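Local atomic coordinates of protease lasA (Pseudomonas aeruginosa, PDB entry 3IT5), a protein that cleaves the pentaglycine cross-links of staphylococcal cell walls as a secreted, zinc-dependent M23 endopeptidase and also takes part in elastin breakdown. Residues 8-13 / 121-126; 15-20 / 100-105; 33-38 / 158-163. All blocks are in the same frame, centred on the assembly; numbering follows the deposited sequence.

Three contacts between residues distant in sequence meet at the central antiparallel sheet of this M23 metallopeptidase, and contact 3 also joins it to a separate four-stranded sheet through strand 159-162. Contacts 1 and 3 share the zinc ion, one supplying His-122 and the other Asp-36 from neighbouring strands; their centres lie about 10 Å apart, and Ser-124 OG of contact 1 sits 2.6 Å from Ser-34 OG of contact 3. Contact 2, its centre about 10 Å from that of contact 1 and about 14 Å from that of contact 3, joins strand 16-19 to strand 98-102 beside His-81 and His-120, the probable proton-transfer residues; the side chain of Tyr-102 is about 11 Å from the zinc ion.

Contact 1 of 3, residues 8-13 / 121-126; sequences QLPWRQ and LHFSLL. With ZN (zinc ion), chain E.
Pro-10 sets its CG over the centre of one face of the Phe-123 ring, its own ring tilted so that CG, CB and CD lie nearest. This CH-pi contact is the centre of the meeting between the N-terminal loop and strand 121-127. CG of Pro-10 stands 3.6 Å from the centroid of the Phe-123 ring and only 8° off the ring normal, so it is roughly equidistant from all six ring carbons. CB hangs over the CD1 and CE1 side, its nearest approach being 3.8 Å to Phe-123 CD1, whereas CD leans toward CE2 and CZ. The phenylalanine has CG anti to its backbone nitrogen (chi1 165°), which carries the ring out toward the loop, and chi2 of 77° presents its face to the proline.

Leu-121, two residues earlier on the same face of the strand, supplies a comparable share: its CD2 comes within 3.8 Å of Pro-10 CG, on the same side of the Phe-123 ring as the proline but out past its rim. The intervening residue points the other way, and His-122 ND1 binds the zinc ion at 2.2 Å, its other ring nitrogen, NE2, being held by Asn-25 OD1. Here is strand alternation at work in the HxH motif of M23 peptidases, His-120 to His-122, where apolar core and metal site share one strand.

Strand 121-127 runs between antiparallel strands 34-38 and 75-83; Phe-123 meets the rings of Phe-35 and Tyr-79 from these two neighbours, while Pro-10, through its carbonyl, takes a backbone hydrogen bond with Val-52 of strand 50-52.

Contact 2 of 3, residues 15-20 / 100-105; sequences YSWQPN and GVYAGN
Trp-17 and Tyr-102 form an offset edge-to-face aromatic pair, the only meeting point of these two segments. The tyrosine offers its CD2-CE2 edge to the face of the indole, over the six-membered ring and displaced toward its rim. The planes stand at 89°, practically perpendicular, with centroids 5.1 Å apart. Trp-17 CH2 makes the closest approach, 3.5 Å to Tyr-102 CD2 and as near to CE2, while CZ2 lies in the plane of the tyrosine ring, off its edge. In such edge-to-face geometry the slightly positive ring hydrogens of one partner face the pi electrons of the other. Tyr-102 reaches it with CG placed between its backbone nitrogen and carbonyl carbon (chi1 60°), which swings the ring off the strand end toward the indole.

Apolar packing extends the pair. The rings of Trp-17 and Trp-11 are stacked, their CE3 atoms 3.4 Å apart, and Tyr-49 touches both Trp-17 and Tyr-102. The cluster bridges two parts of the curled antiparallel sheet that forms the M23 peptidase core: strand 16-19, at the side of strand 34-38, and strand 98-102, which pairs with 75-83. The side chain of Tyr-102 comes within about 5 Å of those of His-81 and His-120, the probable proton donor/acceptor residues.

Hydrogen bonds hold the tyrosine from its two ends. Tyr-102 OH has weak bonds to Ser-38 OG and to the backbone N of Tyr-39, and Tyr-102 O accepts a bond from Thr-48 OG1. Three residues beyond the aromatic pair, Asn-105 caps the start of helix 106-109 with its side chain.

Contact 3 of 3, residues 33-38 / 158-163; sequences SSFDAS and YYFYNQ. With ZN (zinc ion), chain E.
Phe-35 receives Phe-160 end-on over one face of its ring. The CZ atom of Phe-160 stands 4.0 Å above the plane of the Phe-35 ring, over its centre, and the rings form an edge-to-face pair with centroids 5.4 Å apart and planes at 78°. Phe-35 CG lies between the backbone nitrogen and carbonyl carbon (chi1 74°), which turns the ring across the strand toward strand 159-162. Tyr-158 comes in at about a right angle, its hydroxyl oxygen OH 3.6 Å from Phe-35 CB.

Pro-19 touches both phenylalanine rings, and Ile-144 from the neighbouring strand backs Tyr-158 and Phe-160. The buried Tyr-158 OH has a weak hydrogen bond to Asn-20 O; the same asparagine uses OD1 to hold the backbone N of Asp-36, a second-shell link between the tyrosine and the metal site. Just before Phe-35, where the strand begins, Ser-33 and Ser-34 both face His-23 in a classic beta bulge.

Asp-36 turns away from the aromatic group, and its OD1 binds the zinc ion at 2.1 Å, while OD2 is more distant at 2.8 Å. His-23, His-122 and a water complete the site. Because Phe-35 and Asp-36 face opposite sides of one strand, the apolar packing of the first and the Asn-20 bond to the backbone of the second probably keep the metal-binding carboxylate in place.

Contact 1 of 3, residues 8-13 / 121-126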
loop_
_atom_site.group_PDB
_atom_site.type_symbol
_atom_site.label_atom_id
_atom_site.label_comp_id
_atom_site.label_asym_id
_atom_site.label_seq_id
_atom_site.Cartn_x
_atom_site.Cartn_y
_atom_site.Cartn_z
ATOM N N GLN A 8 -9.073 2.582 2.477
ATOM C CA GLN A 8 -9.267 1.797 1.264
ATOM C C GLN A 8 -7.886 1.353 0.768
ATOM O O GLN A 8 -6.864 1.756 1.330
ATOM C CB GLN A 8 -9.972 2.637 0.186
ATOM C CG GLN A 8 -9.188 3.882 -0.252
ATOM C CD GLN A 8 -9.489 4.324 -1.671
ATOM O OE1 GLN A 8 -8.624 4.249 -2.546
ATOM N NE2 GLN A 8 -10.704 4.787 -1.911
ATOM N N LEU A 9 -7.855 0.539 -0.285
ATOM C CA LEU A 9 -6.598 0.130 -0.919
ATOM C C LEU A 9 -5.953 1.309 -1.667
ATOM O O LEU A 9 -6.669 2.159 -2.209
ATOM C CB LEU A 9 -6.844 -1.050 -1.870
ATOM C CG LEU A 9 -7.397 -2.332 -1.236
ATOM C CD1 LEU A 9 -8.102 -3.208 -2.284
ATOM C CD2 LEU A 9 -6.301 -3.116 -0.501
ATOM N N PRO A 10 -4.601 1.362 -1.701
ATOM C CA PRO A 10 -3.876 2.518 -2.255
ATOM C C PRO A 10 -3.795 2.586 -3.789
ATOM O O PRO A 10 -2.740 2.920 -4.346
ATOM C CB PRO A 10 -2.481 2.379 -1.630
ATOM C CG PRO A 10 -2.306 0.915 -1.457
ATOM C CD PRO A 10 -3.675 0.364 -1.130
ATOM N N TRP A 11 -4.896 2.253 -4.461
ATOM C CA TRP A 11 -5.057 2.549 -5.884
ATOM C C TRP A 11 -6.475 3.031 -6.169
ATOM O O TRP A 11 -7.346 2.942 -5.304
ATOM C CB TRP A 11 -4.680 1.361 -6.773
ATOM C CG TRP A 11 -5.364 0.059 -6.462
ATOM C CD1 TRP A 11 -6.570 -0.374 -6.941
ATOM C CD2 TRP A 11 -4.858 -0.999 -5.636
ATOM N NE1 TRP A 11 -6.851 -1.633 -6.453
ATOM C CE2 TRP A 11 -5.816 -2.038 -5.650
ATOM C CE3 TRP A 11 -3.687 -1.168 -4.880
ATOM C CZ2 TRP A 11 -5.639 -3.230 -4.942
ATOM C CZ3 TRP A 11 -3.516 -2.353 -4.169
ATOM C CH2 TRP A 11 -4.487 -3.369 -4.208
ATOM N N ARG A 12 -6.691 3.557 -7.373
ATOM C CA ARG A 12 -7.978 4.137 -7.748
ATOM C C ARG A 12 -9.155 3.195 -7.510
ATOM O O ARG A 12 -9.091 2.006 -7.820
ATOM C CB ARG A 12 -7.975 4.561 -9.211
ATOM C CG ARG A 12 -7.174 5.813 -9.528
ATOM C CD ARG A 12 -6.924 5.867 -11.023
ATOM N NE ARG A 12 -6.595 7.212 -11.489
ATOM C CZ ARG A 12 -6.506 7.564 -12.770
ATOM N NH1 ARG A 12 -6.728 6.670 -13.730
ATOM N NH2 ARG A 12 -6.201 8.816 -13.091
ATOM N N GLN A 13 -10.228 3.752 -6.959
ATOM C CA GLN A 13 -11.479 3.031 -6.776
ATOM C C GLN A 13 -11.998 2.526 -8.126
ATOM O O GLN A 13 -11.928 3.241 -9.131
ATOM C CB GLN A 13 -12.501 3.961 -6.134
ATOM C CG GLN A 13 -13.516 3.260 -5.270
ATOM C CD GLN A 13 -14.552 4.209 -4.723
ATOM O OE1 GLN A 13 -14.373 4.791 -3.652
ATOM N NE2 GLN A 13 -15.638 4.392 -5.467
ATOM N N LEU A 121 4.347 -0.720 -6.023
ATOM C CA LEU A 121 4.240 0.151 -4.856
ATOM C C LEU A 121 4.515 -0.631 -3.568
ATOM O O LEU A 121 3.894 -1.666 -3.321
ATOM C CB LEU A 121 2.853 0.804 -4.790
ATOM C CG LEU A 121 2.452 1.448 -3.454
ATOM C CD1 LEU A 121 3.175 2.774 -3.217
ATOM C CD2 LEU A 121 0.942 1.631 -3.367
ATOM N N HIS A 122 5.451 -0.128 -2.765
ATOM C CA HIS A 122 5.682 -0.612 -1.405
ATOM C C HIS A 122 4.880 0.288 -0.457
ATOM O O HIS A 122 5.104 1.495 -0.397
ATOM C CB HIS A 122 7.190 -0.601 -1.099
ATOM C CG HIS A 122 7.537 -0.793 0.346
ATOM N ND1 HIS A 122 7.741 -2.036 0.905
ATOM C CD2 HIS A 122 7.761 0.105 1.335
ATOM C CE1 HIS A 122 8.059 -1.896 2.180
ATOM N NE2 HIS A 122 8.067 -0.607 2.469
ATOM N N PHE A 123 3.943 -0.316 0.271
ATOM C CA PHE A 123 2.909 0.421 1.008
ATOM C C PHE A 123 2.854 -0.023 2.473
ATOM O O PHE A 123 2.599 -1.190 2.758
ATOM C CB PHE A 123 1.566 0.220 0.288
ATOM C CG PHE A 123 0.355 0.606 1.089
ATOM C CD1 PHE A 123 0.008 1.943 1.255
ATOM C CD2 PHE A 123 -0.472 -0.374 1.634
ATOM C CE1 PHE A 123 -1.130 2.300 1.975
ATOM C CE2 PHE A 123 -1.615 -0.026 2.360
ATOM C CZ PHE A 123 -1.941 1.312 2.532
ATOM N N SER A 124 3.087 0.914 3.394
ATOM C CA SER A 124 3.269 0.587 4.820
ATOM C C SER A 124 2.273 1.249 5.772
ATOM O O SER A 124 1.870 2.393 5.570
ATOM C CB SER A 124 4.683 0.956 5.268
ATOM O OG SER A 124 5.656 0.450 4.372
ATOM N N LEU A 125 1.922 0.526 6.833
ATOM C CA LEU A 125 1.020 1.018 7.870
ATOM C C LEU A 125 1.791 1.536 9.082
ATOM O O LEU A 125 2.632 0.832 9.648
ATOM C CB LEU A 125 0.037 -0.084 8.292
ATOM C CG LEU A 125 -1.094 0.225 9.285
ATOM C CD1 LEU A 125 -2.089 1.242 8.734
ATOM C CD2 LEU A 125 -1.811 -1.070 9.658
ATOM N N LEU A 126 1.484 2.770 9.475
ATOM C CA LEU A 126 2.124 3.411 10.618
ATOM C C LEU A 126 1.126 3.896 11.662
ATOM O O LEU A 126 -0.082 3.937 11.417
ATOM C CB LEU A 126 3.005 4.583 10.166
ATOM C CG LEU A 126 4.249 4.244 9.341
ATOM C CD1 LEU A 126 3.905 4.095 7.861
ATOM C CD2 LEU A 126 5.303 5.317 9.537
HETATM ZN ZN ZN E . 7.768 -3.876 -0.328
HETATM O O HOH W 1 9.151 -3.418 -1.836
#

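Contact 2 of 3, residues 15-20 / 100-105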
loop_
_atom_site.group_PDB
_atom_site.type_symbol
_atom_site.label_atom_id
_atom_site.label_comp_id
_atom_site.label_asym_id
_atom_site.label_seq_id
_atom_site.Cartn_x
_atom_site.Cartn_y
_atom_site.Cartn_z
ATOM N N TYR A 15 -10.781 -0.090 -9.711
ATOM C CA TYR A 15 -9.686 -0.768 -10.399
ATOM C C TYR A 15 -9.045 -1.840 -9.506
ATOM O O TYR A 15 -9.282 -1.875 -8.299
ATOM C CB TYR A 15 -8.663 0.259 -10.917
ATOM C CG TYR A 15 -9.272 1.272 -11.875
ATOM C CD1 TYR A 15 -9.235 1.072 -13.259
ATOM C CD2 TYR A 15 -9.908 2.418 -11.392
ATOM C CE1 TYR A 15 -9.810 2.004 -14.138
ATOM C CE2 TYR A 15 -10.482 3.348 -12.255
ATOM C CZ TYR A 15 -10.429 3.138 -13.623
ATOM O OH TYR A 15 -11.005 4.068 -14.460
ATOM N N SER A 16 -8.258 -2.724 -10.112
ATOM C CA SER A 16 -7.729 -3.901 -9.427
ATOM C C SER A 16 -6.230 -4.073 -9.662
ATOM O O SER A 16 -5.774 -4.114 -10.808
ATOM C CB SER A 16 -8.468 -5.161 -9.897
ATOM O OG SER A 16 -9.870 -5.039 -9.729
ATOM N N TRP A 17 -5.473 -4.167 -8.572
ATOM C CA TRP A 17 -4.042 -4.463 -8.640
ATOM C C TRP A 17 -3.748 -5.783 -7.945
ATOM O O TRP A 17 -4.578 -6.286 -7.179
ATOM C CB TRP A 17 -3.230 -3.353 -7.962
ATOM C CG TRP A 17 -3.135 -2.065 -8.722
ATOM C CD1 TRP A 17 -3.841 -1.698 -9.835
ATOM C CD2 TRP A 17 -2.308 -0.947 -8.388
ATOM N NE1 TRP A 17 -3.490 -0.430 -10.222
ATOM C CE2 TRP A 17 -2.553 0.057 -9.350
ATOM C CE3 TRP A 17 -1.376 -0.700 -7.372
ATOM C CZ2 TRP A 17 -1.897 1.288 -9.328
ATOM C CZ3 TRP A 17 -0.736 0.532 -7.342
ATOM C CH2 TRP A 17 -0.998 1.510 -8.316
ATOM N N GLN A 18 -2.557 -6.323 -8.201
ATOM C CA GLN A 18 -2.103 -7.565 -7.571
ATOM C C GLN A 18 -1.169 -7.292 -6.390
ATOM O O GLN A 18 -0.059 -6.782 -6.584
ATOM C CB GLN A 18 -1.349 -8.436 -8.575
ATOM C CG GLN A 18 -2.141 -8.913 -9.774
ATOM C CD GLN A 18 -1.264 -9.682 -10.738
ATOM O OE1 GLN A 18 -0.303 -10.340 -10.329
ATOM N NE2 GLN A 18 -1.578 -9.595 -12.024
ATOM N N PRO A 19 -1.596 -7.656 -5.166
ATOM C CA PRO A 19 -0.704 -7.497 -4.014
ATOM C C PRO A 19 0.210 -8.705 -3.813
ATOM O O PRO A 19 -0.091 -9.797 -4.299
ATOM C CB PRO A 19 -1.676 -7.371 -2.839
ATOM C CG PRO A 19 -2.876 -8.201 -3.265
ATOM C CD PRO A 19 -2.911 -8.211 -4.779
ATOM N N ASN A 20 1.323 -8.503 -3.109
ATOM C CA ASN A 20 2.184 -9.609 -2.695
ATOM C C ASN A 20 2.123 -9.781 -1.175
ATOM O O ASN A 20 1.387 -9.058 -0.503
ATOM C CB ASN A 20 3.625 -9.417 -3.205
ATOM C CG ASN A 20 4.453 -8.468 -2.334
ATOM O OD1 ASN A 20 3.920 -7.727 -1.502
ATOM N ND2 ASN A 20 5.770 -8.494 -2.530
ATOM N N GLY A 100 0.394 10.174 -7.231
ATOM C CA GLY A 100 1.338 10.084 -8.336
ATOM C C GLY A 100 1.225 8.747 -9.046
ATOM O O GLY A 100 0.121 8.260 -9.322
ATOM N N VAL A 101 2.376 8.154 -9.344
ATOM C CA VAL A 101 2.437 6.821 -9.942
ATOM C C VAL A 101 3.518 6.028 -9.234
ATOM O O VAL A 101 4.368 6.616 -8.557
ATOM C CB VAL A 101 2.752 6.876 -11.466
ATOM C CG1 VAL A 101 1.555 7.404 -12.258
ATOM C CG2 VAL A 101 3.996 7.730 -11.741
ATOM N N TYR A 102 3.489 4.701 -9.359
ATOM C CA TYR A 102 4.662 3.930 -8.968
ATOM C C TYR A 102 5.693 3.994 -10.090
ATOM O O TYR A 102 5.339 4.172 -11.256
ATOM C CB TYR A 102 4.331 2.499 -8.509
ATOM C CG TYR A 102 3.647 1.581 -9.502
ATOM C CD1 TYR A 102 4.380 0.883 -10.462
ATOM C CD2 TYR A 102 2.271 1.362 -9.440
ATOM C CE1 TYR A 102 3.755 0.019 -11.360
ATOM C CE2 TYR A 102 1.635 0.496 -10.330
ATOM C CZ TYR A 102 2.382 -0.169 -11.286
ATOM O OH TYR A 102 1.758 -1.020 -12.166
ATOM N N ALA A 103 6.968 3.887 -9.730
ATOM C CA ALA A 103 8.057 4.148 -10.674
ATOM C C ALA A 103 8.245 3.039 -11.711
ATOM O O ALA A 103 8.181 1.849 -11.388
ATOM C CB ALA A 103 9.362 4.418 -9.919
ATOM N N GLY A 104 8.466 3.450 -12.958
ATOM C CA GLY A 104 8.754 2.520 -14.058
ATOM C C GLY A 104 10.230 2.446 -14.407
ATOM O O GLY A 104 10.612 1.822 -15.403
ATOM N N ASN A 105 11.058 3.111 -13.605
ATOM C CA ASN A 105 12.507 3.002 -13.721
ATOM C C ASN A 105 13.162 2.825 -12.352
ATOM O O ASN A 105 12.801 3.514 -11.389
ATOM C CB ASN A 105 13.104 4.193 -14.481
ATOM C CG ASN A 105 12.911 5.504 -13.758
ATOM O OD1 ASN A 105 13.780 5.928 -12.996
ATOM N ND2 ASN A 105 11.781 6.152 -13.982
#

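Contact 3 of 3, residues 33-38 / 158-163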
loop_
_atom_site.group_PDB
_atom_site.type_symbol
_atom_site.label_atom_id
_atom_site.label_comp_id
_atom_site.label_asym_id
_atom_site.label_seq_id
_atom_site.Cartn_x
_atom_site.Cartn_y
_atom_site.Cartn_z
ATOM N N SER A 33 4.607 -4.787 8.350
ATOM C CA SER A 33 3.911 -3.513 8.189
ATOM C C SER A 33 3.493 -3.192 6.763
ATOM O O SER A 33 2.682 -2.292 6.552
ATOM C CB SER A 33 4.819 -2.380 8.665
ATOM O OG SER A 33 5.927 -2.253 7.794
ATOM N N SER A 34 4.061 -3.905 5.793
ATOM C CA SER A 34 3.951 -3.504 4.391
ATOM C C SER A 34 3.470 -4.621 3.469
ATOM O O SER A 34 3.653 -5.807 3.755
ATOM C CB SER A 34 5.306 -2.988 3.881
ATOM O OG SER A 34 5.916 -2.084 4.795
ATOM N N PHE A 35 2.850 -4.224 2.364
ATOM C CA PHE A 35 2.638 -5.118 1.234
ATOM C C PHE A 35 2.818 -4.359 -0.073
ATOM O O PHE A 35 2.590 -3.146 -0.138
ATOM C CB PHE A 35 1.287 -5.854 1.309
ATOM C CG PHE A 35 0.085 -4.998 1.000
ATOM C CD1 PHE A 35 -0.377 -4.866 -0.310
ATOM C CD2 PHE A 35 -0.614 -4.365 2.023
ATOM C CE1 PHE A 35 -1.503 -4.092 -0.599
ATOM C CE2 PHE A 35 -1.742 -3.597 1.749
ATOM C CZ PHE A 35 -2.190 -3.456 0.436
ATOM N N ASP A 36 3.260 -5.073 -1.099
ATOM C CA ASP A 36 3.466 -4.473 -2.406
ATOM C C ASP A 36 2.262 -4.742 -3.289
ATOM O O ASP A 36 1.509 -5.683 -3.048
ATOM C CB ASP A 36 4.741 -5.007 -3.061
ATOM C CG ASP A 36 5.967 -4.834 -2.186
ATOM O OD1 ASP A 36 6.074 -3.802 -1.487
ATOM O OD2 ASP A 36 6.834 -5.731 -2.200
ATOM N N ALA A 37 2.082 -3.896 -4.298
ATOM C CA ALA A 37 0.995 -4.045 -5.248
ATOM C C ALA A 37 1.380 -3.435 -6.583
ATOM O O ALA A 37 2.008 -2.376 -6.644
ATOM C CB ALA A 37 -0.288 -3.414 -4.715
ATOM N N SER A 38 1.010 -4.131 -7.650
ATOM C CA SER A 38 1.246 -3.663 -9.002
ATOM C C SER A 38 0.126 -4.201 -9.874
ATOM O O SER A 38 -0.324 -5.338 -9.680
ATOM C CB SER A 38 2.598 -4.167 -9.505
ATOM O OG SER A 38 2.881 -3.677 -10.800
ATOM N N TYR A 158 -1.490 -16.113 4.241
ATOM C CA TYR A 158 -1.625 -14.716 3.835
ATOM C C TYR A 158 -2.832 -14.560 2.925
ATOM O O TYR A 158 -2.934 -15.237 1.899
ATOM C CB TYR A 158 -0.366 -14.228 3.112
ATOM C CG TYR A 158 -0.448 -12.789 2.644
ATOM C CD1 TYR A 158 -0.366 -11.739 3.554
ATOM C CD2 TYR A 158 -0.615 -12.479 1.293
ATOM C CE1 TYR A 158 -0.447 -10.418 3.137
ATOM C CE2 TYR A 158 -0.698 -11.157 0.863
ATOM C CZ TYR A 158 -0.606 -10.131 1.797
ATOM O OH TYR A 158 -0.677 -8.818 1.398
ATOM N N TYR A 159 -3.740 -13.665 3.302
ATOM C CA TYR A 159 -4.957 -13.441 2.529
ATOM C C TYR A 159 -5.640 -12.113 2.853
ATOM O O TYR A 159 -5.440 -11.535 3.925
ATOM C CB TYR A 159 -5.946 -14.604 2.727
ATOM C CG TYR A 159 -6.244 -14.933 4.180
ATOM C CD1 TYR A 159 -7.245 -14.259 4.878
ATOM C CD2 TYR A 159 -5.522 -15.919 4.853
ATOM C CE1 TYR A 159 -7.524 -14.557 6.211
ATOM C CE2 TYR A 159 -5.788 -16.224 6.183
ATOM C CZ TYR A 159 -6.788 -15.539 6.857
ATOM O OH TYR A 159 -7.048 -15.833 8.179
ATOM N N PHE A 160 -6.444 -11.645 1.905
ATOM C CA PHE A 160 -7.359 -10.536 2.118
ATOM C C PHE A 160 -8.758 -11.137 2.231
ATOM O O PHE A 160 -9.272 -11.697 1.261
ATOM C CB PHE A 160 -7.297 -9.560 0.937
ATOM C CG PHE A 160 -5.993 -8.808 0.826
ATOM C CD1 PHE A 160 -5.903 -7.485 1.249
ATOM C CD2 PHE A 160 -4.859 -9.418 0.293
ATOM C CE1 PHE A 160 -4.701 -6.783 1.151
ATOM C CE2 PHE A 160 -3.651 -8.726 0.190
ATOM C CZ PHE A 160 -3.572 -7.410 0.616
ATOM N N TYR A 161 -9.364 -11.055 3.415
ATOM C CA TYR A 161 -10.708 -11.606 3.597
ATOM C C TYR A 161 -11.779 -10.530 3.479
ATOM O O TYR A 161 -11.851 -9.614 4.310
ATOM C CB TYR A 161 -10.840 -12.371 4.924
ATOM C CG TYR A 161 -12.237 -12.913 5.177
ATOM C CD1 TYR A 161 -12.706 -14.035 4.490
ATOM C CD2 TYR A 161 -13.093 -12.296 6.092
ATOM C CE1 TYR A 161 -13.986 -14.533 4.711
ATOM C CE2 TYR A 161 -14.379 -12.786 6.319
ATOM C CZ TYR A 161 -14.816 -13.907 5.626
ATOM O OH TYR A 161 -16.081 -14.405 5.839
ATOM N N ASN A 162 -12.603 -10.652 2.438
ATOM C CA ASN A 162 -13.729 -9.750 2.225
ATOM C C ASN A 162 -14.844 -10.033 3.234
ATOM O O ASN A 162 -15.502 -11.077 3.176
ATOM C CB ASN A 162 -14.250 -9.862 0.783
ATOM C CG ASN A 162 -15.300 -8.808 0.446
ATOM O OD1 ASN A 162 -16.132 -8.441 1.278
ATOM N ND2 ASN A 162 -15.268 -8.326 -0.786
ATOM N N GLN A 163 -15.057 -9.085 4.143
ATOM C CA GLN A 163 -16.001 -9.243 5.253
ATOM C C GLN A 163 -17.459 -8.989 4.851
ATOM O O GLN A 163 -18.373 -9.156 5.663
ATOM C CB GLN A 163 -15.599 -8.326 6.417
ATOM C CG GLN A 163 -14.191 -8.598 6.954
ATOM C CD GLN A 163 -13.639 -7.457 7.778
ATOM O OE1 GLN A 163 -13.411 -7.605 8.973
ATOM N NE2 GLN A 163 -13.417 -6.306 7.141
HETATM ZN ZN ZN E . 7.768 -3.876 -0.328
HETATM O O HOH W 1 9.151 -3.418 -1.836
#